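Local structure of AvmM (Streptomyces sp. NBRC 109436, 7FE6) at residues N49-N61 and K123-S135. The protein catalyses macrocyclization, through dehydration and Michael-type addition, in the biosynthesis of alchivemycin A. Sequence-based numbering, arbitrary orientation.
With ZHU (Alchivemycin A), chain I.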
loop_
_atom_site.group_PDB
_atom_site.type_symbol
_atom_site.label_atom_id
_atom_site.label_comp_id
_atom_site.label_asym_id
_atom_site.label_seq_id
_atom_site.Cartn_x
_atom_site.Cartn_y
_atom_site.Cartn_z
ATOM N N ASN A 49 1.016 -0.957 -15.252
ATOM C CA ASN A 49 -0.053 -1.265 -16.197
ATOM C C ASN A 49 -0.683 -2.587 -15.771
ATOM O O ASN A 49 -0.149 -3.669 -16.045
ATOM C CB ASN A 49 0.453 -1.321 -17.632
ATOM C CG ASN A 49 -0.686 -1.352 -18.647
ATOM O OD1 ASN A 49 -1.832 -1.612 -18.291
ATOM N ND2 ASN A 49 -0.377 -1.076 -19.910
ATOM N N ARG A 50 -1.806 -2.492 -15.057
ATOM C CA ARG A 50 -2.610 -3.641 -14.684
ATOM C C ARG A 50 -3.593 -4.051 -15.769
ATOM O O ARG A 50 -4.288 -5.050 -15.600
ATOM C CB ARG A 50 -3.374 -3.322 -13.410
ATOM C CG ARG A 50 -2.500 -2.938 -12.249
ATOM C CD ARG A 50 -1.838 -4.167 -11.646
ATOM N NE ARG A 50 -1.193 -3.903 -10.369
ATOM C CZ ARG A 50 -0.129 -4.566 -9.931
ATOM N NH1 ARG A 50 0.415 -5.523 -10.676
ATOM N NH2 ARG A 50 0.409 -4.250 -8.764
ATOM N N GLY A 51 -3.662 -3.314 -16.871
ATOM C CA GLY A 51 -4.495 -3.656 -18.003
ATOM C C GLY A 51 -3.708 -4.376 -19.075
ATOM O O GLY A 51 -2.604 -4.880 -18.843
ATOM N N ARG A 52 -4.278 -4.414 -20.276
ATOM C CA ARG A 52 -3.617 -5.067 -21.395
ATOM C C ARG A 52 -3.240 -4.139 -22.544
ATOM O O ARG A 52 -2.478 -4.565 -23.416
ATOM C CB ARG A 52 -4.481 -6.220 -21.930
ATOM C CG ARG A 52 -4.714 -7.318 -20.902
ATOM C CD ARG A 52 -4.945 -8.673 -21.551
ATOM N NE ARG A 52 -4.227 -9.742 -20.856
ATOM C CZ ARG A 52 -3.288 -10.511 -21.407
ATOM N NH1 ARG A 52 -2.691 -11.446 -20.673
ATOM N NH2 ARG A 52 -2.977 -10.375 -22.695
ATOM N N TYR A 53 -3.717 -2.889 -22.557
ATOM C CA TYR A 53 -3.371 -1.944 -23.614
ATOM C C TYR A 53 -2.038 -1.261 -23.300
ATOM O O TYR A 53 -1.892 -0.622 -22.252
ATOM C CB TYR A 53 -4.472 -0.896 -23.781
ATOM C CG TYR A 53 -4.135 0.148 -24.830
ATOM C CD1 TYR A 53 -4.272 -0.124 -26.192
ATOM C CD2 TYR A 53 -3.626 1.391 -24.466
ATOM C CE1 TYR A 53 -3.939 0.832 -27.156
ATOM C CE2 TYR A 53 -3.289 2.339 -25.423
ATOM C CZ TYR A 53 -3.445 2.053 -26.756
ATOM O OH TYR A 53 -3.107 3.013 -27.683
ATOM N N ALA A 54 -1.073 -1.386 -24.219
ATOM C CA ALA A 54 0.239 -0.757 -24.073
ATOM C C ALA A 54 0.149 0.715 -24.453
ATOM O O ALA A 54 -0.282 1.042 -25.564
ATOM C CB ALA A 54 1.274 -1.456 -24.951
ATOM N N TYR A 55 0.531 1.606 -23.524
ATOM C CA TYR A 55 0.494 3.041 -23.777
ATOM C C TYR A 55 1.807 3.515 -24.397
ATOM O O TYR A 55 2.885 3.130 -23.937
ATOM C CB TYR A 55 0.222 3.808 -22.496
ATOM C CG TYR A 55 -1.245 3.897 -22.218
ATOM C CD1 TYR A 55 -2.026 4.819 -22.885
ATOM C CD2 TYR A 55 -1.860 3.038 -21.315
ATOM C CE1 TYR A 55 -3.372 4.905 -22.655
ATOM C CE2 TYR A 55 -3.212 3.111 -21.084
ATOM C CZ TYR A 55 -3.966 4.051 -21.759
ATOM O OH TYR A 55 -5.321 4.159 -21.549
ATOM N N PRO A 56 1.726 4.367 -25.422
ATOM C CA PRO A 56 2.947 4.738 -26.157
ATOM C C PRO A 56 3.862 5.680 -25.401
ATOM O O PRO A 56 5.068 5.724 -25.684
ATOM C CB PRO A 56 2.403 5.386 -27.440
ATOM C CG PRO A 56 1.036 5.868 -27.074
ATOM C CD PRO A 56 0.504 4.877 -26.071
ATOM N N ASP A 57 3.330 6.470 -24.477
ATOM C CA ASP A 57 4.173 7.368 -23.706
ATOM C C ASP A 57 3.472 7.648 -22.385
ATOM O O ASP A 57 2.247 7.781 -22.344
ATOM C CB ASP A 57 4.458 8.661 -24.486
ATOM C CG ASP A 57 5.793 9.283 -24.111
ATOM O OD1 ASP A 57 6.507 8.711 -23.251
ATOM O OD2 ASP A 57 6.125 10.354 -24.673
ATOM N N THR A 58 4.237 7.657 -21.299
ATOM C CA THR A 58 3.649 7.834 -19.981
ATOM C C THR A 58 4.597 8.629 -19.107
ATOM O O THR A 58 5.817 8.545 -19.265
ATOM C CB THR A 58 3.385 6.517 -19.273
ATOM O OG1 THR A 58 4.641 5.860 -19.070
ATOM C CG2 THR A 58 2.422 5.620 -20.061
ATOM N N GLY A 59 4.018 9.334 -18.134
ATOM C CA GLY A 59 4.780 10.000 -17.096
ATOM C C GLY A 59 3.934 10.195 -15.858
ATOM O O GLY A 59 2.703 10.245 -15.928
ATOM N N LEU A 60 4.610 10.314 -14.717
ATOM C CA LEU A 60 3.932 10.460 -13.435
ATOM C C LEU A 60 3.660 11.926 -13.097
ATOM O O LEU A 60 4.515 12.800 -13.284
ATOM C CB LEU A 60 4.764 9.843 -12.304
ATOM C CG LEU A 60 4.110 9.993 -10.915
ATOM C CD1 LEU A 60 2.824 9.182 -10.815
ATOM C CD2 LEU A 60 5.042 9.777 -9.725
ATOM N N ASN A 61 2.473 12.178 -12.556
ATOM C CA ASN A 61 2.152 13.435 -11.896
ATOM C C ASN A 61 1.939 13.174 -10.407
ATOM O O ASN A 61 1.484 12.096 -10.006
ATOM C CB ASN A 61 0.904 14.086 -12.510
ATOM C CG ASN A 61 1.056 14.337 -14.011
ATOM O OD1 ASN A 61 1.793 15.228 -14.433
ATOM N ND2 ASN A 61 0.384 13.517 -14.823
ATOM N N LYS A 123 12.782 4.546 -24.592
ATOM C CA LYS A 123 13.287 4.410 -25.932
ATOM C C LYS A 123 14.203 5.577 -26.242
ATOM O O LYS A 123 14.175 6.599 -25.547
ATOM C CB LYS A 123 12.121 4.357 -26.927
ATOM C CG LYS A 123 11.390 3.031 -26.958
ATOM C CD LYS A 123 12.303 1.919 -27.556
ATOM C CE LYS A 123 11.800 0.502 -27.249
ATOM N NZ LYS A 123 11.753 0.257 -25.780
ATOM N N PRO A 124 15.063 5.449 -27.260
ATOM C CA PRO A 124 16.018 6.534 -27.553
ATOM C C PRO A 124 15.375 7.879 -27.864
ATOM O O PRO A 124 16.030 8.909 -27.668
ATOM C CB PRO A 124 16.811 5.981 -28.742
ATOM C CG PRO A 124 16.728 4.498 -28.584
ATOM C CD PRO A 124 15.362 4.227 -28.033
ATOM N N ASP A 125 14.136 7.907 -28.371
ATOM C CA ASP A 125 13.429 9.163 -28.625
ATOM C C ASP A 125 12.877 9.826 -27.361
ATOM O O ASP A 125 12.199 10.858 -27.463
ATOM C CB ASP A 125 12.304 8.946 -29.648
ATOM C CG ASP A 125 11.119 8.148 -29.096
ATOM O OD1 ASP A 125 11.137 7.704 -27.918
ATOM O OD2 ASP A 125 10.156 7.945 -29.872
ATOM N N GLY A 126 13.111 9.261 -26.183
ATOM C CA GLY A 126 12.678 9.861 -24.946
ATOM C C GLY A 126 11.375 9.310 -24.411
ATOM O O GLY A 126 11.067 9.513 -23.231
ATOM N N THR A 127 10.622 8.594 -25.237
ATOM C CA THR A 127 9.337 8.073 -24.804
ATOM C C THR A 127 9.498 6.978 -23.752
ATOM O O THR A 127 10.486 6.241 -23.727
ATOM C CB THR A 127 8.566 7.521 -26.004
ATOM O OG1 THR A 127 9.392 6.569 -26.685
ATOM C CG2 THR A 127 8.132 8.626 -26.955
ATOM N N VAL A 128 8.498 6.881 -22.881
ATOM C CA VAL A 128 8.420 5.835 -21.871
ATOM C C VAL A 128 7.166 5.011 -22.148
ATOM O O VAL A 128 6.145 5.201 -21.473
ATOM C CB VAL A 128 8.395 6.428 -20.452
ATOM C CG1 VAL A 128 8.477 5.322 -19.408
ATOM C CG2 VAL A 128 9.548 7.376 -20.253
ATOM N N PRO A 129 7.190 4.081 -23.111
ATOM C CA PRO A 129 6.007 3.239 -23.341
ATOM C C PRO A 129 5.772 2.371 -22.120
ATOM O O PRO A 129 6.711 2.059 -21.389
ATOM C CB PRO A 129 6.394 2.396 -24.565
ATOM C CG PRO A 129 7.626 3.021 -25.117
ATOM C CD PRO A 129 8.314 3.704 -23.989
ATOM N N LEU A 130 4.511 1.994 -21.876
ATOM C CA LEU A 130 4.151 1.217 -20.681
ATOM C C LEU A 130 3.417 -0.073 -21.044
ATOM O O LEU A 130 2.175 -0.118 -21.061
ATOM C CB LEU A 130 3.322 2.056 -19.702
ATOM C CG LEU A 130 3.120 1.367 -18.333
ATOM C CD1 LEU A 130 4.425 1.320 -17.524
ATOM C CD2 LEU A 130 1.988 1.990 -17.514
ATOM N N PRO A 131 4.137 -1.159 -21.298
ATOM C CA PRO A 131 3.474 -2.428 -21.625
ATOM C C PRO A 131 2.805 -3.042 -20.403
ATOM O O PRO A 131 3.085 -2.681 -19.255
ATOM C CB PRO A 131 4.616 -3.318 -22.137
ATOM C CG PRO A 131 5.792 -2.382 -22.350
ATOM C CD PRO A 131 5.601 -1.269 -21.364
ATOM N N GLU A 132 1.945 -4.028 -20.668
ATOM C CA GLU A 132 1.181 -4.656 -19.600
ATOM C C GLU A 132 2.142 -5.252 -18.588
ATOM O O GLU A 132 3.225 -5.723 -18.951
ATOM C CB GLU A 132 0.233 -5.737 -20.143
ATOM C CG GLU A 132 0.875 -7.047 -20.622
ATOM C CD GLU A 132 -0.163 -8.143 -20.997
ATOM O OE1 GLU A 132 0.155 -8.979 -21.870
ATOM O OE2 GLU A 132 -1.274 -8.203 -20.410
ATOM N N VAL A 133 1.788 -5.111 -17.305
ATOM C CA VAL A 133 2.533 -5.695 -16.197
ATOM C C VAL A 133 3.784 -4.864 -15.912
ATOM O O VAL A 133 4.409 -5.000 -14.855
ATOM C CB VAL A 133 2.848 -7.185 -16.480
ATOM C CG1 VAL A 133 3.630 -7.829 -15.358
ATOM C CG2 VAL A 133 1.549 -7.978 -16.685
ATOM N N GLU A 134 4.147 -3.965 -16.822
ATOM C CA GLU A 134 5.347 -3.182 -16.564
ATOM C C GLU A 134 5.041 -1.996 -15.642
ATOM O O GLU A 134 3.885 -1.586 -15.449
ATOM C CB GLU A 134 5.965 -2.686 -17.871
ATOM C CG GLU A 134 6.333 -3.756 -18.888
ATOM C CD GLU A 134 7.502 -4.624 -18.481
ATOM O OE1 GLU A 134 8.268 -4.257 -17.565
ATOM O OE2 GLU A 134 7.673 -5.677 -19.122
ATOM N N SER A 135 6.110 -1.393 -15.124
ATOM C CA SER A 135 5.931 -0.311 -14.168
ATOM C C SER A 135 7.086 0.670 -14.277
ATOM O O SER A 135 8.182 0.311 -14.724
ATOM C CB SER A 135 5.795 -0.840 -12.723
ATOM O OG SER A 135 7.048 -1.146 -12.151
HETATM C C1 ZHU I . 4.253 -5.409 -9.909
HETATM C C11 ZHU I . 11.187 -8.631 -12.470
HETATM C C12 ZHU I . 10.596 -8.344 -11.089
HETATM C C14 ZHU I . 10.276 -10.809 -11.294
HETATM C C15 ZHU I . 9.573 -11.949 -11.241
HETATM C C17 ZHU I . 10.128 -14.385 -11.168
HETATM C C19 ZHU I . 8.293 -15.491 -12.301
HETATM C C2 ZHU I . 5.432 -5.486 -10.846
HETATM C C21 ZHU I . 6.020 -15.463 -13.319
HETATM C C22 ZHU I . 6.616 -14.857 -14.582
HETATM C C24 ZHU I . 8.926 -14.782 -13.505
HETATM C C25 ZHU I . 9.123 -13.267 -13.218
HETATM C C27 ZHU I . 9.270 -11.129 -14.799
HETATM C C28 ZHU I . 8.628 -14.766 -16.062
HETATM C C29 ZHU I . 4.561 -15.044 -13.194
HETATM C C31 ZHU I . 3.871 -6.476 -12.349
HETATM C C35 ZHU I . 11.716 -5.949 -15.182
HETATM C C38 ZHU I . 8.988 -9.077 -16.281
HETATM C C5 ZHU I . 6.929 -7.441 -13.535
HETATM C C7 ZHU I . 8.642 -6.629 -15.116
HETATM C C9 ZHU I . 11.025 -7.017 -14.330
HETATM N N33 ZHU I . 8.257 -9.008 -15.014
HETATM O O32 ZHU I . 6.964 -5.052 -13.274
HETATM O O34 ZHU I . 9.638 -5.344 -13.258
HETATM O O36 ZHU I . 10.757 -12.941 -14.889
HETATM O O40 ZHU I . 10.464 -11.050 -17.080
HETATM O O41 ZHU I . 7.848 -10.263 -12.974
#
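Asn49, the last residue of strand 40-49, is gripped by Leu130 to Glu134, in the loop before strand 135-144, at one end of two facing beta sheets, and its side chain carries one end of the contact. Asn49 CB lies against Pro131 O and Leu130 CD2, the latter at 3.7 Å, and CG, anti to the backbone N (chi1 -168°), comes near Glu132 CA and Leu130 O. OD1 accepts from Gly51 N, closing an Asx turn that starts the 50-56 loop, whereas ND2 of Asn49 donates to Leu130 O at 3.0 Å and to Tyr53 O; both acceptors lie in the amide plane, so three bonds fix its rotation. The backbone of Asn49 is held as well: its N donates to Glu134 O, and its O accepts from Val133 N, 2.7 Å away, a residue of the type II turn Pro131-Glu134. Further along, Tyr55 and Leu130 form a single antiparallel, hydrogen-bonded bridge, in which Leu130 N reaches Tyr55 O at 2.9 Å and the return bond is weak. Leu130 CB packs on Thr58 CG2, and Leu130 also touches Tyr47 and Ile24, tying the loop to both sheets. Where the loop turns, Val133 CG1 comes within 3.3 Å of C31 of alchivemycin A, placing the junction at the wall of the ligand pocket, to which Arg50 and Glu134 also belong. Glu132 OE2 lies over one guanidinium face of Arg52, 3.4 Å from NE, so no N-H points at it and only charge pairs them; OE2 has a second salt bridge to Arg13 of the second subunit. At the other end, Thr58 OG1 donates to Val128 O and is also hydrogen-bonded to Tyr47 OH, while Asp57 OD1 receives Val128 N at 2.7 Å from above the carboxylate plane, with an N-H...O angle of 171°.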